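Local coordinates for cytosolic IMP-GMP specific 5'-nucleotidase (Legionella pneumophila subsp. pneumophila, PDB 4OHF), which probably hydrolyses the 5'-phosphate of purine nucleoside monophosphates such as IMP and GMP, using a magnesium ion, at residues K196-R200 and Y201-I205; E46-A49 and E50-Y54; K247-F250 and F251-L255. All coordinates share one frame; numbering follows the deposited sequence.

Contact 1 (K196-R200 and Y201-I205); sequences KHFIR and YGKKI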
loop_
_atom_site.group_PDB
_atom_site.type_symbol
_atom_site.label_atom_id
_atom_site.label_comp_id
_atom_site.label_asym_id
_atom_site.label_seq_id
_atom_site.Cartn_x
_atom_site.Cartn_y
_atom_site.Cartn_z
ATOM N N LYS B 196 12.183 -11.044 43.504
ATOM C CA LYS B 196 11.898 -10.678 44.877
ATOM C C LYS B 196 12.442 -9.285 45.132
ATOM O O LYS B 196 11.758 -8.425 45.677
ATOM C CB LYS B 196 12.530 -11.674 45.836
ATOM C CG LYS B 196 11.737 -12.953 46.005
ATOM C CD LYS B 196 12.247 -13.692 47.219
ATOM C CE LYS B 196 11.544 -15.013 47.447
ATOM N NZ LYS B 196 12.001 -15.661 48.717
ATOM N N HIS B 197 13.675 -9.057 44.717
ATOM C CA HIS B 197 14.268 -7.752 44.890
ATOM C C HIS B 197 13.288 -6.688 44.397
ATOM O O HIS B 197 12.817 -5.858 45.169
ATOM C CB HIS B 197 15.561 -7.655 44.091
ATOM C CG HIS B 197 16.375 -6.439 44.408
ATOM N ND1 HIS B 197 17.217 -5.846 43.490
ATOM C CD2 HIS B 197 16.487 -5.714 45.549
ATOM C CE1 HIS B 197 17.811 -4.806 44.051
ATOM N NE2 HIS B 197 17.386 -4.705 45.300
ATOM N N PHE B 198 12.978 -6.724 43.104
ATOM C CA PHE B 198 12.061 -5.755 42.506
ATOM C C PHE B 198 10.708 -5.634 43.200
ATOM O O PHE B 198 10.214 -4.528 43.406
ATOM C CB PHE B 198 11.833 -6.068 41.022
ATOM C CG PHE B 198 12.845 -5.443 40.102
ATOM C CD1 PHE B 198 12.432 -4.690 39.009
ATOM C CD2 PHE B 198 14.206 -5.597 40.326
ATOM C CE1 PHE B 198 13.361 -4.097 38.153
ATOM C CE2 PHE B 198 15.140 -5.008 39.472
ATOM C CZ PHE B 198 14.712 -4.257 38.388
ATOM N N ILE B 199 10.097 -6.758 43.542
ATOM C CA ILE B 199 8.797 -6.717 44.196
ATOM C C ILE B 199 8.924 -6.002 45.533
ATOM O O ILE B 199 8.075 -5.196 45.917
ATOM C CB ILE B 199 8.256 -8.129 44.433
ATOM C CG1 ILE B 199 8.140 -8.859 43.097
ATOM C CG2 ILE B 199 6.903 -8.055 45.112
ATOM C CD1 ILE B 199 7.906 -10.341 43.226
ATOM N N ARG B 200 10.011 -6.301 46.227
ATOM C CA ARG B 200 10.299 -5.718 47.522
ATOM C C ARG B 200 10.192 -4.194 47.462
ATOM O O ARG B 200 9.747 -3.567 48.419
ATOM C CB ARG B 200 11.699 -6.148 47.947
ATOM C CG ARG B 200 12.024 -5.999 49.408
ATOM C CD ARG B 200 13.389 -6.632 49.674
ATOM N NE ARG B 200 13.380 -8.061 49.344
ATOM C CZ ARG B 200 14.360 -8.704 48.710
ATOM N NH1 ARG B 200 14.243 -10.002 48.467
ATOM N NH2 ARG B 200 15.449 -8.052 48.311
ATOM N N TYR B 201 10.582 -3.606 46.334
ATOM C CA TYR B 201 10.528 -2.158 46.149
ATOM C C TYR B 201 9.212 -1.654 45.562
ATOM O O TYR B 201 9.157 -0.549 45.018
ATOM C CB TYR B 201 11.671 -1.686 45.251
ATOM C CG TYR B 201 13.017 -1.554 45.934
ATOM C CD1 TYR B 201 13.579 -0.298 46.172
ATOM C CD2 TYR B 201 13.757 -2.687 46.298
ATOM C CE1 TYR B 201 14.851 -0.171 46.751
ATOM C CE2 TYR B 201 15.026 -2.575 46.878
ATOM C CZ TYR B 201 15.567 -1.315 47.100
ATOM O OH TYR B 201 16.821 -1.202 47.656
ATOM N N GLY B 202 8.158 -2.457 45.650
ATOM C CA GLY B 202 6.866 -2.023 45.143
ATOM C C GLY B 202 6.598 -2.226 43.666
ATOM O O GLY B 202 5.617 -1.726 43.127
ATOM N N LYS B 203 7.473 -2.964 43.003
ATOM C CA LYS B 203 7.318 -3.235 41.582
ATOM C C LYS B 203 6.314 -4.369 41.373
ATOM O O LYS B 203 6.294 -5.333 42.129
ATOM C CB LYS B 203 8.660 -3.651 40.999
ATOM C CG LYS B 203 9.149 -2.808 39.859
ATOM C CD LYS B 203 9.460 -1.398 40.303
ATOM C CE LYS B 203 10.167 -0.639 39.200
ATOM N NZ LYS B 203 10.292 0.794 39.563
ATOM N N LYS B 204 5.473 -4.252 40.355
ATOM C CA LYS B 204 4.514 -5.307 40.056
ATOM C C LYS B 204 5.060 -6.052 38.846
ATOM O O LYS B 204 5.481 -5.440 37.876
ATOM C CB LYS B 204 3.138 -4.733 39.727
ATOM C CG LYS B 204 2.294 -4.363 40.933
ATOM C CD LYS B 204 0.940 -3.862 40.449
ATOM C CE LYS B 204 0.019 -3.438 41.581
ATOM N NZ LYS B 204 -1.260 -2.879 41.011
ATOM N N ILE B 205 5.052 -7.375 38.910
ATOM C CA ILE B 205 5.572 -8.163 37.813
ATOM C C ILE B 205 4.516 -9.084 37.236
ATOM O O ILE B 205 3.830 -9.788 37.976
ATOM C CB ILE B 205 6.771 -8.993 38.299
ATOM C CG1 ILE B 205 7.810 -8.049 38.894
ATOM C CG2 ILE B 205 7.363 -9.800 37.150
ATOM C CD1 ILE B 205 8.946 -8.749 39.553
#
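A Schellman motif closes the helix that carries F198 and I199, with G202 as its C-prime residue at positive phi (85°). Two bonds define it: in the 6→1 bond K203 N donates to F198 O over 3.2 Å, and in the 5→2 bond G202 N donates to I199 O over 2.8 Å. The second donor stands well above the plane of the I199 carbonyl. Y201 N contributes weak bonds to the carbonyls of H197 and F198, the last echoes of helical pairing. The CD1 tip of I205 meets I199 CG1 at 3.6 Å, the two isoleucines crossing at about a right angle, while K203 CG lies 3.9 Å from F198 CD1. On another flank, the H197 and Y201 rings meet obliquely, their planes nearly perpendicular at 87°, with H197 NE2 3.5 Å from Y201 CE2. H197 reaches this ring because its CG stands opposite the backbone N (chi1 -169°). Beyond the turn, the amine of K203 bonds to the carbonyls of M14 and P442, and C362 of a second subunit packs on H197. The turn thus joins helix 189-200 to strand 204-208 of the large mixed sheet, where F198, K203 and I205 all lean on the adjacent strand 19-22.

Contact 2 (E46-A49 and E50-Y54); sequences ERLA and ESFHY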
loop_
_atom_site.group_PDB
_atom_site.type_symbol
_atom_site.label_atom_id
_atom_site.label_comp_id
_atom_site.label_asym_id
_atom_site.label_seq_id
_atom_site.Cartn_x
_atom_site.Cartn_y
_atom_site.Cartn_z
ATOM N N GLU B 46 11.611 -32.920 9.949
ATOM C CA GLU B 46 10.781 -34.112 9.939
ATOM C C GLU B 46 9.440 -33.816 9.287
ATOM O O GLU B 46 9.046 -34.481 8.333
ATOM C CB GLU B 46 10.570 -34.585 11.371
ATOM C CG GLU B 46 9.576 -35.710 11.539
ATOM C CD GLU B 46 9.103 -35.819 12.974
ATOM O OE1 GLU B 46 9.960 -36.002 13.868
ATOM O OE2 GLU B 46 7.878 -35.711 13.205
ATOM N N ARG B 47 8.746 -32.808 9.804
ATOM C CA ARG B 47 7.435 -32.415 9.290
ATOM C C ARG B 47 7.441 -32.144 7.786
ATOM O O ARG B 47 6.396 -32.192 7.137
ATOM C CB ARG B 47 6.921 -31.180 10.039
ATOM C CG ARG B 47 5.553 -30.695 9.590
ATOM C CD ARG B 47 4.520 -31.786 9.744
ATOM N NE ARG B 47 4.387 -32.195 11.135
ATOM C CZ ARG B 47 3.582 -31.605 12.013
ATOM N NH1 ARG B 47 2.826 -30.578 11.635
ATOM N NH2 ARG B 47 3.542 -32.036 13.272
ATOM N N LEU B 48 8.619 -31.860 7.235
ATOM C CA LEU B 48 8.747 -31.598 5.804
ATOM C C LEU B 48 8.718 -32.886 4.993
ATOM O O LEU B 48 7.984 -33.002 4.014
ATOM C CB LEU B 48 10.048 -30.853 5.508
ATOM C CG LEU B 48 10.035 -29.351 5.768
ATOM C CD1 LEU B 48 11.426 -28.782 5.529
ATOM C CD2 LEU B 48 9.012 -28.690 4.852
ATOM N N ALA B 49 9.527 -33.851 5.409
ATOM C CA ALA B 49 9.608 -35.131 4.725
ATOM C C ALA B 49 8.329 -35.940 4.873
ATOM O O ALA B 49 8.122 -36.916 4.149
ATOM C CB ALA B 49 10.785 -35.932 5.261
ATOM N N GLU B 50 7.468 -35.533 5.802
ATOM C CA GLU B 50 6.230 -36.260 6.037
ATOM C C GLU B 50 4.977 -35.618 5.463
ATOM O O GLU B 50 4.333 -36.194 4.588
ATOM C CB GLU B 50 6.057 -36.508 7.537
ATOM C CG GLU B 50 7.226 -37.287 8.137
ATOM C CD GLU B 50 6.997 -37.709 9.579
ATOM O OE1 GLU B 50 7.915 -38.325 10.170
ATOM O OE2 GLU B 50 5.900 -37.427 10.115
ATOM N N SER B 51 4.625 -34.429 5.939
ATOM C CA SER B 51 3.421 -33.772 5.449
ATOM C C SER B 51 3.622 -33.005 4.144
ATOM O O SER B 51 2.655 -32.529 3.544
ATOM C CB SER B 51 2.852 -32.836 6.522
ATOM O OG SER B 51 3.747 -31.779 6.812
ATOM N N PHE B 52 4.866 -32.886 3.695
ATOM C CA PHE B 52 5.134 -32.172 2.454
ATOM C C PHE B 52 5.769 -33.024 1.376
ATOM O O PHE B 52 5.959 -32.566 0.251
ATOM C CB PHE B 52 5.983 -30.932 2.722
ATOM C CG PHE B 52 5.167 -29.725 3.055
ATOM C CD1 PHE B 52 4.568 -28.981 2.047
ATOM C CD2 PHE B 52 4.931 -29.372 4.379
ATOM C CE1 PHE B 52 3.739 -27.902 2.349
ATOM C CE2 PHE B 52 4.103 -28.294 4.694
ATOM C CZ PHE B 52 3.504 -27.557 3.673
ATOM N N HIS B 53 6.103 -34.262 1.721
ATOM C CA HIS B 53 6.671 -35.189 0.752
ATOM C C HIS B 53 7.889 -34.630 0.013
ATOM O O HIS B 53 7.863 -34.451 -1.206
ATOM C CB HIS B 53 5.578 -35.583 -0.254
ATOM C CG HIS B 53 4.272 -35.954 0.388
ATOM N ND1 HIS B 53 3.051 -35.668 -0.188
ATOM C CD2 HIS B 53 3.997 -36.565 1.568
ATOM C CE1 HIS B 53 2.084 -36.082 0.611
ATOM N NE2 HIS B 53 2.630 -36.629 1.682
ATOM N N TYR B 54 8.951 -34.350 0.762
ATOM C CA TYR B 54 10.198 -33.835 0.194
ATOM C C TYR B 54 11.163 -35.010 0.024
ATOM O O TYR B 54 10.956 -36.079 0.604
ATOM C CB TYR B 54 10.821 -32.794 1.136
ATOM C CG TYR B 54 10.464 -31.351 0.837
ATOM C CD1 TYR B 54 11.385 -30.498 0.224
ATOM C CD2 TYR B 54 9.217 -30.826 1.189
ATOM C CE1 TYR B 54 11.077 -29.161 -0.030
ATOM C CE2 TYR B 54 8.900 -29.487 0.937
ATOM C CZ TYR B 54 9.835 -28.663 0.330
ATOM O OH TYR B 54 9.530 -27.346 0.083
#
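R47 O receives two bonds from S51, one from its amide at 3.1 Å and one from its hydroxyl at 2.7 Å, while weak amide bonds run from E50 N to E46 O and from F52 N to L48 O. The two S51 donors reach the carbonyl differently: OG is tilted only 16° from the carbonyl plane, whereas N stands 43° out of it. The hydroxyl can fold back along the helix because OG sits between the backbone N and the carbonyl carbon (chi1 64°). This is the C-terminal end of helix 33-51, after which H53 leaves helical geometry with positive phi. On the inner side, one methyl of L48 serves two aromatic residues: CD2 lies 4.2 Å from F52 CD2 and 4.0 Å from Y54 CE2, both approached obliquely. F52 meets the ring of Y162, and Y54 OH bonds to D159, both on helix 153-170. R47 reaches the same helix, where its guanidinium forms a salt bridge with D170. On the exposed side, the extended chains of E46 and E50 cross, E46 CG lying 3.4 Å from E50 OE1; with E46 OE2 4.0 Å from E50 OE1, the carboxylates probably disfavour each other mildly.

Contact 3 (K247-F250 and F251-L255); sequences KPRF and FYDNL. With PO4 (phosphate ion), chain H.
K247 is placed as the motif III lysine of HAD phosphatases would be, and its CG and CD meet the CE1 and CZ corner of the F251 ring obliquely, CG 3.6 Å from CE1. A bend at chi3 carries the amine to a bound phosphate, probably from the crystallisation liquor, where NZ donates to O4 over 2.8 Å. The same amine bonds to L208 O and Y300 OH; the phosphate is also hydrogen-bonded to T209 OG1 and the amides of N210 and D25. A cis peptide leads into P248, whose carbonyl accepts F251 N at 2.7 Å as a short, weakly bonded helix begins. D253 N donates to R249 O over 2.6 Å, in the carbonyl plane, and a water links R249 O to L255 N. The edge of F250 points at the face of F251. With CG lodged between backbone N and carbonyl carbon (chi1 58°), Y252 folds back so that R249 CA lies over its ring, 3.9 Å from the centroid. The R249 guanidinium turns outward to D253 and N254 of a third subunit. A lysine delivered from the loop just before a short helix to a phosphate beside the magnesium-binding aspartates D23, D25 and D303 is characteristic of HAD phosphatase active sites.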
loop_
_atom_site.group_PDB
_atom_site.type_symbol
_atom_site.label_atom_id
_atom_site.label_comp_id
_atom_site.label_asym_id
_atom_site.label_seq_id
_atom_site.Cartn_x
_atom_site.Cartn_y
_atom_site.Cartn_z
ATOM N N LYS B 247 1.005 -12.570 20.902
ATOM C CA LYS B 247 1.814 -11.419 20.539
ATOM C C LYS B 247 2.239 -11.674 19.084
ATOM O O LYS B 247 2.343 -12.824 18.649
ATOM C CB LYS B 247 3.046 -11.342 21.443
ATOM C CG LYS B 247 2.738 -11.035 22.895
ATOM C CD LYS B 247 3.974 -11.215 23.790
ATOM C CE LYS B 247 4.399 -12.694 23.845
ATOM N NZ LYS B 247 5.591 -12.940 24.705
ATOM N N PRO B 248 2.532 -10.617 18.325
ATOM C CA PRO B 248 2.511 -9.206 18.701
ATOM C C PRO B 248 1.120 -8.591 18.773
ATOM O O PRO B 248 0.933 -7.534 19.397
ATOM C CB PRO B 248 3.352 -8.559 17.612
ATOM C CG PRO B 248 2.968 -9.372 16.412
ATOM C CD PRO B 248 3.009 -10.790 16.944
ATOM N N ARG B 249 0.149 -9.235 18.136
ATOM C CA ARG B 249 -1.211 -8.704 18.113
ATOM C C ARG B 249 -1.738 -8.309 19.479
ATOM O O ARG B 249 -2.576 -7.409 19.579
ATOM C CB ARG B 249 -2.169 -9.680 17.420
ATOM C CG ARG B 249 -2.078 -9.612 15.905
ATOM C CD ARG B 249 -3.254 -10.285 15.222
ATOM N NE ARG B 249 -3.193 -11.730 15.338
ATOM C CZ ARG B 249 -3.991 -12.567 14.685
ATOM N NH1 ARG B 249 -3.847 -13.880 14.860
ATOM N NH2 ARG B 249 -4.926 -12.100 13.863
ATOM N N PHE B 250 -1.265 -8.960 20.535
ATOM C CA PHE B 250 -1.716 -8.586 21.870
ATOM C C PHE B 250 -1.452 -7.088 22.109
ATOM O O PHE B 250 -2.248 -6.390 22.735
ATOM C CB PHE B 250 -0.968 -9.366 22.943
ATOM C CG PHE B 250 -1.231 -8.869 24.351
ATOM C CD1 PHE B 250 -2.199 -9.479 25.159
ATOM C CD2 PHE B 250 -0.531 -7.778 24.861
ATOM C CE1 PHE B 250 -2.463 -9.011 26.451
ATOM C CE2 PHE B 250 -0.785 -7.304 26.140
ATOM C CZ PHE B 250 -1.761 -7.926 26.940
ATOM N N PHE B 251 -0.316 -6.610 21.620
ATOM C CA PHE B 251 0.079 -5.226 21.794
ATOM C C PHE B 251 -0.737 -4.209 20.999
ATOM O O PHE B 251 -1.042 -3.141 21.507
ATOM C CB PHE B 251 1.559 -5.063 21.433
ATOM C CG PHE B 251 2.482 -5.845 22.306
ATOM C CD1 PHE B 251 3.173 -6.945 21.808
ATOM C CD2 PHE B 251 2.652 -5.496 23.639
ATOM C CE1 PHE B 251 4.021 -7.685 22.626
ATOM C CE2 PHE B 251 3.492 -6.224 24.466
ATOM C CZ PHE B 251 4.182 -7.324 23.958
ATOM N N TYR B 252 -1.103 -4.536 19.764
ATOM C CA TYR B 252 -1.834 -3.572 18.947
ATOM C C TYR B 252 -3.247 -3.936 18.516
ATOM O O TYR B 252 -3.999 -3.065 18.072
ATOM C CB TYR B 252 -1.013 -3.224 17.695
ATOM C CG TYR B 252 -0.669 -4.415 16.829
ATOM C CD1 TYR B 252 0.630 -4.937 16.808
ATOM C CD2 TYR B 252 -1.631 -5.008 16.017
ATOM C CE1 TYR B 252 0.962 -6.017 15.994
ATOM C CE2 TYR B 252 -1.310 -6.097 15.195
ATOM C CZ TYR B 252 -0.009 -6.592 15.192
ATOM O OH TYR B 252 0.317 -7.659 14.393
ATOM N N ASP B 253 -3.613 -5.206 18.626
ATOM C CA ASP B 253 -4.947 -5.625 18.222
ATOM C C ASP B 253 -5.965 -5.408 19.342
ATOM O O ASP B 253 -5.680 -4.706 20.312
ATOM C CB ASP B 253 -4.912 -7.083 17.792
ATOM C CG ASP B 253 -5.859 -7.365 16.653
ATOM O OD1 ASP B 253 -5.478 -8.104 15.708
ATOM O OD2 ASP B 253 -6.994 -6.836 16.711
ATOM N N ASN B 254 -7.154 -5.990 19.213
ATOM C CA ASN B 254 -8.184 -5.803 20.233
ATOM C C ASN B 254 -8.862 -7.113 20.651
ATOM O O ASN B 254 -10.040 -7.125 21.023
ATOM C CB ASN B 254 -9.236 -4.832 19.722
ATOM C CG ASN B 254 -9.928 -5.344 18.477
ATOM O OD1 ASN B 254 -10.849 -4.712 17.963
ATOM N ND2 ASN B 254 -9.490 -6.505 17.985
ATOM N N LEU B 255 -8.119 -8.210 20.574
ATOM C CA LEU B 255 -8.629 -9.513 20.955
ATOM C C LEU B 255 -9.022 -9.465 22.441
ATOM O O LEU B 255 -8.392 -8.771 23.235
ATOM C CB LEU B 255 -7.538 -10.552 20.674
ATOM C CG LEU B 255 -7.031 -10.393 19.228
ATOM C CD1 LEU B 255 -5.923 -11.382 18.919
ATOM C CD2 LEU B 255 -8.207 -10.583 18.254
HETATM P P PO4 H . 6.637 -16.787 25.144
HETATM O O1 PO4 H . 6.181 -18.065 24.535
HETATM O O2 PO4 H . 8.008 -16.472 24.691
HETATM O O3 PO4 H . 6.627 -16.913 26.628
HETATM O O4 PO4 H . 5.731 -15.691 24.719
HETATM O O HOH W 1 -5.284 -8.040 20.923
#

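How the contacts relate
Two helix ends and one short helix of a HAD-type chain show how local chemistry follows place. Contacts 1 and 2 both terminate longer helices and include exposed residues, but the first leads into a central strand through a glycine turn, whereas the second lies among helices, far from the annotated sites, and adds a serine hydroxyl. Contact 3, none of whose touching residues is fully exposed, sits at the magnesium site; its polar groups serve a bound anion on one side and a subunit interface on the other. No two touch: contacts 1 and 3 come nearest, about 12 Å between closest atoms. Contact 1 runs into strand 204-208, and contact 3 packs against its far end at L208.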